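Tungsten formylmethanofuran dehydrogenase subunit E (Syntrophus aciditrophicus, PDB 3D00) is of uncharacterised activity but binds zinc through a C-terminal treble-clef finger and belongs to the FmdE family, which has been implicated in microbial methanogenesis. Local coordinates at residues 23-26 / 27-30. Sequence-based numbering, arbitrary orientation.
Sequences HGYP and APGV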
loop_
_atom_site.group_PDB
_atom_site.type_symbol
_atom_site.label_atom_id
_atom_site.label_comp_id
_atom_site.label_asym_id
_atom_site.label_seq_id
_atom_site.Cartn_x
_atom_site.Cartn_y
_atom_site.Cartn_z
ATOM N N HIS A 23 -6.042 -9.264 3.881
ATOM C CA HIS A 23 -5.176 -8.799 4.962
ATOM C C HIS A 23 -4.584 -9.982 5.741
ATOM O O HIS A 23 -3.545 -9.849 6.372
ATOM C CB HIS A 23 -6.039 -7.878 5.868
ATOM C CG HIS A 23 -5.303 -7.233 7.008
ATOM N ND1 HIS A 23 -4.570 -6.086 6.854
ATOM C CD2 HIS A 23 -5.191 -7.578 8.317
ATOM C CE1 HIS A 23 -4.029 -5.750 8.010
ATOM N NE2 HIS A 23 -4.396 -6.631 8.916
ATOM N N GLY A 24 -5.250 -11.140 5.725
ATOM C CA GLY A 24 -4.769 -12.313 6.470
ATOM C C GLY A 24 -5.432 -12.667 7.809
ATOM O O GLY A 24 -5.289 -13.796 8.284
ATOM N N TYR A 25 -6.146 -11.711 8.406
ATOM C CA TYR A 25 -6.788 -11.836 9.730
ATOM C C TYR A 25 -7.894 -10.781 9.746
ATOM O O TYR A 25 -7.746 -9.707 9.135
ATOM C CB TYR A 25 -5.748 -11.593 10.854
ATOM C CG TYR A 25 -6.257 -11.664 12.306
ATOM C CD1 TYR A 25 -6.620 -12.900 12.891
ATOM C CD2 TYR A 25 -6.332 -10.512 13.120
ATOM C CE1 TYR A 25 -7.109 -12.979 14.244
ATOM C CE2 TYR A 25 -6.814 -10.586 14.476
ATOM C CZ TYR A 25 -7.199 -11.817 15.017
ATOM O OH TYR A 25 -7.654 -11.912 16.335
ATOM N N PRO A 26 -9.033 -11.060 10.411
ATOM C CA PRO A 26 -10.047 -9.993 10.458
ATOM C C PRO A 26 -9.698 -8.992 11.564
ATOM O O PRO A 26 -10.356 -8.968 12.619
ATOM C CB PRO A 26 -11.326 -10.750 10.758
ATOM C CG PRO A 26 -10.857 -11.926 11.615
ATOM C CD PRO A 26 -9.476 -12.280 11.119
ATOM N N ALA A 27 -8.640 -8.216 11.324
ATOM C CA ALA A 27 -8.069 -7.354 12.342
ATOM C C ALA A 27 -9.069 -6.287 12.714
ATOM O O ALA A 27 -9.734 -5.751 11.838
ATOM C CB ALA A 27 -6.792 -6.727 11.855
ATOM N N PRO A 28 -9.198 -5.976 14.022
ATOM C CA PRO A 28 -10.071 -4.881 14.459
ATOM C C PRO A 28 -9.927 -3.599 13.652
ATOM O O PRO A 28 -10.922 -3.011 13.300
ATOM C CB PRO A 28 -9.636 -4.644 15.911
ATOM C CG PRO A 28 -9.144 -5.956 16.367
ATOM C CD PRO A 28 -8.549 -6.643 15.166
ATOM N N GLY A 29 -8.690 -3.190 13.374
ATOM C CA GLY A 29 -8.391 -1.981 12.632
ATOM C C GLY A 29 -8.993 -1.915 11.246
ATOM O O GLY A 29 -9.471 -0.866 10.815
ATOM N N VAL A 30 -8.982 -3.039 10.534
ATOM C CA VAL A 30 -9.525 -3.095 9.171
ATOM C C VAL A 30 -11.046 -3.181 9.208
ATOM O O VAL A 30 -11.709 -2.660 8.354
ATOM C CB VAL A 30 -8.943 -4.267 8.375
ATOM C CG1 VAL A 30 -9.362 -4.168 6.924
ATOM C CG2 VAL A 30 -7.456 -4.242 8.485
#
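Val30, in one of its two modelled conformers, lays the methyl CG2 over the imidazole of His23, 3.7 Å from the ring centroid and only 7° off the ring normal, a CH-pi contact centred on the face. The ring is brought there by a chi1 of -177°, which sets CG trans to the backbone nitrogen and carries the imidazole to the first turn of helix 28-42. Buried Ala27 adds its CB obliquely, 3.8 Å from His23 NE2, and Cys59 packs against His23, Ala27 and Val30 alike. The other nitrogen, ND1, is hydrogen-bonded to Asp62, which fixes the rotation of the ring. Replacing His23 with an alanine would probably leave Asp62 without this partner and open a gap beside Ala27 and Val30. His23 O accepts a hydrogen bond from Asn74 of the second subunit.

The Tyr25 side is looser in that the residue is exposed and touches through few atoms. Its ring meets the next turn obliquely, CD2 standing 3.7 Å from Ala27 CA and CE2 4.4 Å from Pro28 CD, the latter hardly more than a graze. Here the chain is kinked at Pro26 by an inverse gamma turn, closed by a weak, bent bond from Ala27 N to Tyr25 O (2.8 Å, 133°).

Within the alpha+beta core of the FmdE fold, the turn joins helix 12-23, which Gly24 leaves with positive phi, to helix 28-42, with Ala27 as N-cap. Pro26 rests against Val16 and Thr20 of helix 12-23, while Pro28 and Tyr25 lean on Phe132 of helix 129-138.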